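Local structure of 2-oxoadipate dioxygenase/decarboxylase, chloroplastic/amyloplastic (Oryza sativa, 6W1K) at residues L90-K95 / K301-T306; A183-V188 / A192-T197. The protein uses iron(II) and dioxygen to decarboxylate and hydroxylate 2-oxoadipate to D-2-hydroxyglutarate, a step of lysine catabolism, and helps regulate starch synthesis and amyloplast development. All blocks are in the same frame, centred on the assembly; numbering follows the deposited sequence.

Interaction 1: L90-K95 / K301-T306; sequences LRFPAK and KIFEST. With OOG (2-oxoadipic acid), chain F.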
ATOM      1  N   LEU A  90      -9.825  -4.150  -9.135  1.00 31.24           N
ATOM      2  CA  LEU A  90     -10.868  -3.832  -8.168  1.00 32.90           C
ATOM      3  C   LEU A  90     -11.450  -2.457  -8.471  1.00 31.07           C
ATOM      4  O   LEU A  90     -10.713  -1.532  -8.841  1.00 27.75           O
ATOM      5  CB  LEU A  90     -10.281  -3.837  -6.761  1.00 36.20           C
ATOM      6  CG  LEU A  90      -9.901  -5.207  -6.198  1.00 41.04           C
ATOM      7  CD1 LEU A  90      -8.617  -5.696  -6.823  1.00 44.36           C
ATOM      8  CD2 LEU A  90      -9.767  -5.138  -4.685  1.00 42.54           C
ATOM      9  N   ARG A  91     -12.761  -2.309  -8.301  1.00 33.70           N
ATOM     10  CA  ARG A  91     -13.433  -1.039  -8.539  1.00 38.00           C
ATOM     11  C   ARG A  91     -14.067  -0.533  -7.255  1.00 35.06           C
ATOM     12  O   ARG A  91     -14.626  -1.310  -6.484  1.00 34.26           O
ATOM     13  CB  ARG A  91     -14.486  -1.187  -9.637  1.00 45.16           C
ATOM     14  CG  ARG A  91     -13.883  -1.668 -10.942  1.00 57.95           C
ATOM     15  CD  ARG A  91     -14.799  -1.390 -12.145  1.00 72.47           C
ATOM     16  NE  ARG A  91     -14.005  -1.164 -13.357  1.00 89.33           N
ATOM     17  CZ  ARG A  91     -13.444   0.001 -13.700  1.00 94.80           C
ATOM     18  NH1 ARG A  91     -13.593   1.088 -12.935  1.00 92.00           N
ATOM     19  NH2 ARG A  91     -12.726   0.079 -14.819  1.00 93.52           N
ATOM     20  N   PHE A  92     -13.991   0.791  -7.044  1.00 33.50           N
ATOM     21  CA  PHE A  92     -14.529   1.460  -5.858  1.00 34.40           C
ATOM     22  C   PHE A  92     -15.413   2.587  -6.346  1.00 36.45           C
ATOM     23  O   PHE A  92     -14.974   3.748  -6.398  1.00 34.50           O
ATOM     24  CB  PHE A  92     -13.399   1.951  -4.956  1.00 32.72           C
ATOM     25  CG  PHE A  92     -12.493   0.866  -4.545  1.00 32.55           C
ATOM     26  CD1 PHE A  92     -11.413   0.506  -5.352  1.00 31.64           C
ATOM     27  CD2 PHE A  92     -12.751   0.120  -3.404  1.00 31.68           C
ATOM     28  CE1 PHE A  92     -10.597  -0.559  -5.013  1.00 31.95           C
ATOM     29  CE2 PHE A  92     -11.928  -0.949  -3.063  1.00 31.65           C
ATOM     30  CZ  PHE A  92     -10.847  -1.276  -3.872  1.00 32.23           C
ATOM     31  N   PRO A  93     -16.677   2.289  -6.704  1.00 40.48           N
ATOM     32  CA  PRO A  93     -17.519   3.320  -7.337  1.00 43.48           C
ATOM     33  C   PRO A  93     -17.756   4.563  -6.488  1.00 45.62           C
ATOM     34  O   PRO A  93     -17.712   5.671  -7.034  1.00 45.47           O
ATOM     35  CB  PRO A  93     -18.852   2.587  -7.619  1.00 43.56           C
ATOM     36  CG  PRO A  93     -18.541   1.139  -7.578  1.00 43.29           C
ATOM     37  CD  PRO A  93     -17.349   0.973  -6.645  1.00 41.97           C
ATOM     38  N   ALA A  94     -18.051   4.424  -5.188  1.00 51.12           N
ATOM     39  CA  ALA A  94     -18.376   5.593  -4.367  1.00 56.54           C
ATOM     40  C   ALA A  94     -17.192   6.552  -4.259  1.00 48.96           C
ATOM     41  O   ALA A  94     -17.366   7.783  -4.257  1.00 45.82           O
ATOM     42  CB  ALA A  94     -18.819   5.143  -2.972  1.00 56.03           C
ATOM     43  N   LYS A  95     -15.993   6.012  -4.142  1.00 45.75           N
ATOM     44  CA  LYS A  95     -14.783   6.809  -4.051  1.00 42.89           C
ATOM     45  C   LYS A  95     -14.185   7.150  -5.409  1.00 40.01           C
ATOM     46  O   LYS A  95     -13.201   7.897  -5.461  1.00 39.08           O
ATOM     47  CB  LYS A  95     -13.735   6.074  -3.221  1.00 44.16           C
ATOM     48  CG  LYS A  95     -14.078   5.916  -1.740  1.00 44.37           C
ATOM     49  CD  LYS A  95     -13.027   4.997  -1.049  1.00 45.15           C
ATOM     50  CE  LYS A  95     -13.105   5.120   0.470  1.00 43.61           C
ATOM     51  NZ  LYS A  95     -14.298   4.381   0.976  1.00 43.43           N
ATOM     52  N   LYS A 301     -12.635   0.086   3.041  1.00 40.34           N
ATOM     53  CA  LYS A 301     -12.580   0.702   4.361  1.00 41.55           C
ATOM     54  C   LYS A 301     -11.153   1.045   4.775  1.00 37.75           C
ATOM     55  O   LYS A 301     -10.936   1.995   5.536  1.00 38.10           O
ATOM     56  CB  LYS A 301     -13.218  -0.233   5.394  1.00 47.02           C
ATOM     57  CG  LYS A 301     -14.678  -0.630   5.093  1.00 55.92           C
ATOM     58  CD  LYS A 301     -15.641   0.561   5.332  1.00 64.40           C
ATOM     59  CE  LYS A 301     -17.095   0.245   4.901  1.00 73.58           C
ATOM     60  NZ  LYS A 301     -17.528   1.037   3.702  1.00 78.52           N
ATOM     61  N   ILE A 302     -10.173   0.320   4.251  1.00 35.19           N
ATOM     62  CA  ILE A 302      -8.780   0.592   4.584  1.00 35.25           C
ATOM     63  C   ILE A 302      -8.323   1.888   3.935  1.00 33.51           C
ATOM     64  O   ILE A 302      -7.478   2.592   4.497  1.00 32.08           O
ATOM     65  CB  ILE A 302      -7.897  -0.603   4.166  1.00 36.17           C
ATOM     66  CG1 ILE A 302      -8.265  -1.828   5.002  1.00 40.22           C
ATOM     67  CG2 ILE A 302      -6.407  -0.309   4.350  1.00 35.59           C
ATOM     68  CD1 ILE A 302      -7.648  -3.133   4.508  1.00 44.10           C
ATOM     69  N   PHE A 303      -8.904   2.253   2.774  1.00 33.59           N
ATOM     70  CA  PHE A 303      -8.597   3.547   2.159  1.00 34.54           C
ATOM     71  C   PHE A 303      -8.805   4.690   3.151  1.00 33.34           C
ATOM     72  O   PHE A 303      -8.185   5.751   3.031  1.00 32.99           O
ATOM     73  CB  PHE A 303      -9.488   3.826   0.925  1.00 35.45           C
ATOM     74  CG  PHE A 303      -8.989   3.204  -0.358  1.00 37.23           C
ATOM     75  CD1 PHE A 303      -7.762   3.575  -0.905  1.00 36.25           C
ATOM     76  CD2 PHE A 303      -9.755   2.263  -1.023  1.00 36.36           C
ATOM     77  CE1 PHE A 303      -7.306   3.002  -2.080  1.00 34.94           C
ATOM     78  CE2 PHE A 303      -9.298   1.670  -2.200  1.00 35.48           C
ATOM     79  CZ  PHE A 303      -8.073   2.045  -2.731  1.00 35.28           C
ATOM     80  N   GLU A 304      -9.697   4.500   4.112  1.00 33.95           N
ATOM     81  CA  GLU A 304     -10.075   5.565   5.016  1.00 36.34           C
ATOM     82  C   GLU A 304      -9.102   5.740   6.177  1.00 33.77           C
ATOM     83  O   GLU A 304      -9.307   6.634   7.017  1.00 32.92           O
ATOM     84  CB  GLU A 304     -11.503   5.307   5.503  1.00 41.74           C
ATOM     85  CG  GLU A 304     -12.514   5.387   4.345  1.00 51.91           C
ATOM     86  CD  GLU A 304     -13.959   5.316   4.784  1.00 62.03           C
ATOM     87  OE1 GLU A 304     -14.278   5.879   5.855  1.00 62.21           O
ATOM     88  OE2 GLU A 304     -14.769   4.699   4.045  1.00 61.77           O
ATOM     89  N   SER A 305      -8.022   4.966   6.214  1.00 32.02           N
ATOM     90  CA  SER A 305      -6.977   5.195   7.204  1.00 30.64           C
ATOM     91  C   SER A 305      -6.387   6.591   7.098  1.00 29.41           C
ATOM     92  O   SER A 305      -5.858   7.104   8.088  1.00 29.73           O
ATOM     93  CB  SER A 305      -5.883   4.152   7.036  1.00 30.86           C
ATOM     94  OG  SER A 305      -6.436   2.847   7.158  1.00 31.09           O
ATOM     95  N   THR A 306      -6.483   7.224   5.937  1.00 27.90           N
ATOM     96  CA  THR A 306      -5.965   8.562   5.757  1.00 32.01           C
ATOM     97  C   THR A 306      -7.049   9.624   5.829  1.00 33.81           C
ATOM     98  O   THR A 306      -6.730  10.813   5.674  1.00 33.82           O
ATOM     99  CB  THR A 306      -5.234   8.691   4.407  1.00 31.61           C
ATOM    100  OG1 THR A 306      -6.054   8.161   3.352  1.00 31.87           O
ATOM    101  CG2 THR A 306      -3.879   7.989   4.428  1.00 31.53           C
TER
HETATM  102  C2  OOG F 402      -4.902   1.190  -0.515  1.00 78.91           C
HETATM  103  C3  OOG F 402      -5.994   0.589   0.372  1.00 79.22           C
HETATM  104  C4  OOG F 402      -6.338  -0.828  -0.100  1.00 79.11           C
HETATM  105  C6  OOG F 402      -5.765  -3.239   0.833  1.00 77.31           C
HETATM  106  O4  OOG F 402      -6.851  -3.713   0.416  1.00 77.02           O
HETATM  107  O3  OOG F 402      -5.051  -3.912   1.609  1.00 76.29           O
HETATM  108  C5  OOG F 402      -5.315  -1.849   0.399  1.00 78.50           C
HETATM  109  C1  OOG F 402      -4.687   2.684  -0.228  1.00 77.90           C
HETATM  110  O1  OOG F 402      -4.126   3.364  -1.014  1.00 76.90           O
HETATM  111  O2  OOG F 402      -5.137   3.271   0.956  1.00 77.46           O
HETATM  112  O5  OOG F 402      -4.169  -1.575   0.451  1.00 78.85           O
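Phe303 and Phe92 both carry CG beside the backbone N and opposite the carbonyl carbon (chi1 -84° and -57°), and these turns bring the edge of the first ring onto the face of the second. The pair is T-shaped, with ring centres 5.0 Å apart and planes 85° to each other. Phe303 CE2 stands over the centre of the Phe92 ring, 3.7 Å from Phe92 CZ. One face of Phe303 lies against the aliphatic chain of 2-oxoadipate, and its CE1 comes within 3.2 Å of ligand C1, a tight fit. In this member of the glyoxalase clan, strand 85-92 belongs to the curved mixed sheet and turns through 93-95 into its antiparallel partner 97-103. Helix 296-302 and the following 3-10 turn bring Ile302 and Phe303 to the ligand. Lys95 reaches across from the turn, its CE 3.9 Å from Phe303 CB. Its chain bends at the last torsion, and Lys95 NZ forms a salt bridge of 3.1 Å with Glu304 OE2, arriving on the anti side. Asp300 is the stronger partner of this ammonium, which therefore ties the turn to the helix through Asp300 and to the 3-10 segment through Glu304. Ile302 O accepts two bonds from Ser305, one from OG at 2.9 Å and one from the backbone N at 3.0 Å.

Interaction 2: A183-V188 / A192-T197; sequences AAWTLV and ALNHTT. With NI (nickel (II) ion), chain E; OOG (2-oxoadipic acid), chain F.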
ATOM      1  N   ALA A 183      -7.988  12.408  -3.506  1.00 24.62           N
ATOM      2  CA  ALA A 183      -7.317  13.390  -4.366  1.00 24.65           C
ATOM      3  C   ALA A 183      -6.405  14.294  -3.549  1.00 24.29           C
ATOM      4  O   ALA A 183      -5.301  14.631  -3.985  1.00 25.19           O
ATOM      5  CB  ALA A 183      -8.331  14.245  -5.132  1.00 23.61           C
ATOM      6  N   ALA A 184      -6.885  14.750  -2.388  1.00 24.94           N
ATOM      7  CA  ALA A 184      -6.091  15.626  -1.534  1.00 25.67           C
ATOM      8  C   ALA A 184      -4.827  14.924  -1.026  1.00 25.72           C
ATOM      9  O   ALA A 184      -3.741  15.526  -0.994  1.00 24.67           O
ATOM     10  CB  ALA A 184      -6.956  16.108  -0.363  1.00 26.03           C
ATOM     11  N   TRP A 185      -4.956  13.663  -0.602  1.00 25.14           N
ATOM     12  CA  TRP A 185      -3.789  12.868  -0.204  1.00 23.43           C
ATOM     13  C   TRP A 185      -2.745  12.850  -1.320  1.00 22.72           C
ATOM     14  O   TRP A 185      -1.562  13.104  -1.089  1.00 22.81           O
ATOM     15  CB  TRP A 185      -4.204  11.425   0.173  1.00 23.61           C
ATOM     16  CG  TRP A 185      -3.064  10.700   0.816  1.00 22.79           C
ATOM     17  CD1 TRP A 185      -2.818  10.608   2.157  1.00 22.94           C
ATOM     18  CD2 TRP A 185      -1.993   9.994   0.169  1.00 22.04           C
ATOM     19  NE1 TRP A 185      -1.667   9.940   2.377  1.00 22.81           N
ATOM     20  CE2 TRP A 185      -1.147   9.517   1.182  1.00 22.30           C
ATOM     21  CE3 TRP A 185      -1.680   9.710  -1.149  1.00 22.51           C
ATOM     22  CZ2 TRP A 185       0.010   8.805   0.918  1.00 22.94           C
ATOM     23  CZ3 TRP A 185      -0.540   8.967  -1.415  1.00 22.97           C
ATOM     24  CH2 TRP A 185       0.305   8.554  -0.383  1.00 22.96           C
ATOM     25  N   THR A 186      -3.173  12.535  -2.541  1.00 22.71           N
ATOM     26  CA  THR A 186      -2.231  12.369  -3.639  1.00 23.52           C
ATOM     27  C   THR A 186      -1.610  13.692  -4.056  1.00 23.06           C
ATOM     28  O   THR A 186      -0.434  13.725  -4.427  1.00 22.60           O
ATOM     29  CB  THR A 186      -2.957  11.687  -4.793  1.00 24.81           C
ATOM     30  OG1 THR A 186      -3.590  10.516  -4.289  1.00 25.22           O
ATOM     31  CG2 THR A 186      -2.043  11.229  -5.885  1.00 25.30           C
ATOM     32  N   LEU A 187      -2.351  14.804  -3.937  1.00 22.91           N
ATOM     33  CA  LEU A 187      -1.777  16.091  -4.293  1.00 23.75           C
ATOM     34  C   LEU A 187      -0.533  16.385  -3.473  1.00 23.06           C
ATOM     35  O   LEU A 187       0.463  16.898  -3.996  1.00 23.79           O
ATOM     36  CB  LEU A 187      -2.823  17.210  -4.104  1.00 25.53           C
ATOM     37  CG  LEU A 187      -2.352  18.578  -4.566  1.00 27.96           C
ATOM     38  CD1 LEU A 187      -2.198  18.587  -6.074  1.00 29.47           C
ATOM     39  CD2 LEU A 187      -3.352  19.681  -4.122  1.00 28.92           C
ATOM     40  N   VAL A 188      -0.556  16.062  -2.177  1.00 21.82           N
ATOM     41  CA  VAL A 188       0.555  16.410  -1.313  1.00 22.56           C
ATOM     42  C   VAL A 188       1.534  15.251  -1.080  1.00 21.88           C
ATOM     43  O   VAL A 188       2.632  15.495  -0.556  1.00 22.99           O
ATOM     44  CB  VAL A 188       0.060  16.964   0.041  1.00 24.00           C
ATOM     45  CG1 VAL A 188      -0.663  18.301  -0.177  1.00 24.53           C
ATOM     46  CG2 VAL A 188      -0.854  15.990   0.742  1.00 24.74           C
ATOM     47  N   ALA A 192       4.576   8.618  -3.245  1.00 22.26           N
ATOM     48  CA  ALA A 192       5.136   8.081  -2.015  1.00 22.84           C
ATOM     49  C   ALA A 192       4.405   6.810  -1.627  1.00 23.28           C
ATOM     50  O   ALA A 192       3.200   6.661  -1.841  1.00 24.21           O
ATOM     51  CB  ALA A 192       5.034   9.079  -0.858  1.00 23.48           C
ATOM     52  N   LEU A 193       5.154   5.868  -1.072  1.00 23.25           N
ATOM     53  CA  LEU A 193       4.532   4.651  -0.573  1.00 24.30           C
ATOM     54  C   LEU A 193       3.419   5.007   0.408  1.00 24.71           C
ATOM     55  O   LEU A 193       3.652   5.721   1.397  1.00 24.19           O
ATOM     56  CB  LEU A 193       5.601   3.812   0.101  1.00 24.75           C
ATOM     57  CG  LEU A 193       5.155   2.495   0.673  1.00 25.41           C
ATOM     58  CD1 LEU A 193       4.741   1.489  -0.412  1.00 24.09           C
ATOM     59  CD2 LEU A 193       6.334   1.986   1.486  1.00 26.95           C
ATOM     60  N   ASN A 194       2.206   4.530   0.124  1.00 24.25           N
ATOM     61  CA  ASN A 194       1.048   4.871   0.959  1.00 25.71           C
ATOM     62  C   ASN A 194       0.980   3.988   2.204  1.00 25.12           C
ATOM     63  O   ASN A 194       0.573   4.449   3.284  1.00 26.01           O
ATOM     64  CB  ASN A 194      -0.222   4.743   0.122  1.00 27.67           C
ATOM     65  CG  ASN A 194      -1.466   4.830   0.955  1.00 30.67           C
ATOM     66  OD1 ASN A 194      -2.010   3.817   1.371  1.00 30.36           O
ATOM     67  ND2 ASN A 194      -1.915   6.046   1.225  1.00 29.44           N
ATOM     68  N   HIS A 195       1.384   2.719   2.071  1.00 25.14           N
ATOM     69  CA  HIS A 195       1.647   1.906   3.245  1.00 26.59           C
ATOM     70  C   HIS A 195       2.408   0.652   2.846  1.00 26.10           C
ATOM     71  O   HIS A 195       2.420   0.231   1.678  1.00 25.18           O
ATOM     72  CB  HIS A 195       0.361   1.545   3.994  1.00 27.78           C
ATOM     73  CG  HIS A 195      -0.575   0.647   3.245  1.00 29.53           C
ATOM     74  ND1 HIS A 195      -1.544   1.125   2.382  1.00 30.39           N
ATOM     75  CD2 HIS A 195      -0.730  -0.697   3.268  1.00 29.70           C
ATOM     76  CE1 HIS A 195      -2.235   0.114   1.895  1.00 30.95           C
ATOM     77  NE2 HIS A 195      -1.745  -1.007   2.398  1.00 30.16           N
ATOM     78  N   THR A 196       3.081   0.091   3.828  1.00 26.30           N
ATOM     79  CA  THR A 196       3.516  -1.293   3.768  1.00 27.47           C
ATOM     80  C   THR A 196       2.600  -2.076   4.693  1.00 26.89           C
ATOM     81  O   THR A 196       1.833  -1.500   5.474  1.00 26.64           O
ATOM     82  CB  THR A 196       4.990  -1.439   4.165  1.00 29.97           C
ATOM     83  OG1 THR A 196       5.449  -2.755   3.786  1.00 32.12           O
ATOM     84  CG2 THR A 196       5.173  -1.257   5.655  1.00 30.16           C
ATOM     85  N   THR A 197       2.712  -3.399   4.626  1.00 27.68           N
ATOM     86  CA  THR A 197       1.828  -4.330   5.329  1.00 28.74           C
ATOM     87  C   THR A 197       2.657  -5.434   5.940  1.00 28.10           C
ATOM     88  O   THR A 197       3.438  -6.069   5.233  1.00 28.89           O
ATOM     89  CB  THR A 197       0.835  -4.951   4.346  1.00 31.11           C
ATOM     90  OG1 THR A 197       0.199  -3.902   3.614  1.00 33.66           O
ATOM     91  CG2 THR A 197      -0.214  -5.776   5.037  1.00 30.94           C
TER
HETATM   92 NI    NI E 401      -3.118  -2.629   1.972  0.75 36.37          NI
HETATM   93  C2  OOG F 402      -4.902   1.190  -0.515  1.00 78.91           C
HETATM   94  C3  OOG F 402      -5.994   0.589   0.372  1.00 79.22           C
HETATM   95  C4  OOG F 402      -6.338  -0.828  -0.100  1.00 79.11           C
HETATM   96  C6  OOG F 402      -5.765  -3.239   0.833  1.00 77.31           C
HETATM   97  O4  OOG F 402      -6.851  -3.713   0.416  1.00 77.02           O
HETATM   98  O3  OOG F 402      -5.051  -3.912   1.609  1.00 76.29           O
HETATM   99  C5  OOG F 402      -5.315  -1.849   0.399  1.00 78.50           C
HETATM  100  C1  OOG F 402      -4.687   2.684  -0.228  1.00 77.90           C
HETATM  101  O1  OOG F 402      -4.126   3.364  -1.014  1.00 76.90           O
HETATM  102  O2  OOG F 402      -5.137   3.271   0.956  1.00 77.46           O
HETATM  103  O5  OOG F 402      -4.169  -1.575   0.451  1.00 78.85           O
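Trp185 and Asn194 pack where helix 181-189 leads, through a short loop, into strand 195-199, a central strand of the glyoxalase-clan sheet that carries the metal site. The packing is over a face of the indole, offset toward its rim: the amide end of Asn194 stands over the six-membered part, the two planes steeply inclined at 74°, while Asn194 CB lies 3.9 Å from Trp185 CH2. The indole reaches this position because its CG lies opposite the backbone N (chi1 -169°). The backbone of Ala192 closes the rim, with its O in the plane of the indole and 3.8 Å from Trp185 CH2. Polar and charge interactions hold the same ring from other parts of the sheet: Trp185 NE1 donates to Arg263 O, and Arg63 makes a cation-pi contact with the indole. Asn194 also meets the substrate, its CG 3.6 Å from O1 of the distal carboxylate of 2-oxoadipate. Metal coordination occupies the next residue. His195 NE2 binds nickel, here in place of iron, at 2.2 Å, and with His59 and Glu267 completes a two-histidine, one-carboxylate triad. Tyr265 stacks on the His195 imidazole. The substrate chelates the ion in a five-membered ring, through its keto O5 at 2.1 Å from nickel and its carboxylate O3 at 2.4 Å from nickel.

Overall arrangement
The two contacts, with centres about 13 Å apart, both border the 2-oxoadipate pocket. Along the chain, interaction 2 falls between the two segments of interaction 1. His195 of interaction 2 holds the metal, while Ile302 CD1 of interaction 1 comes within 4.0 Å of the metal-bound O3 of 2-oxoadipate; Asn194 and Phe303 both meet the distal carboxylate, the Phe303 side chain about 8 Å from nickel. They touch directly where Thr306 CG2 packs 3.6 Å from Trp185 NE1. Arg63 joins them as well: it hydrogen-bonds the substrate and Thr306 OG1 and lies against the Trp185 indole. Tyr265, also hydrogen-bonded to the substrate, touches Ile302 of one contact and Asn194 of the other.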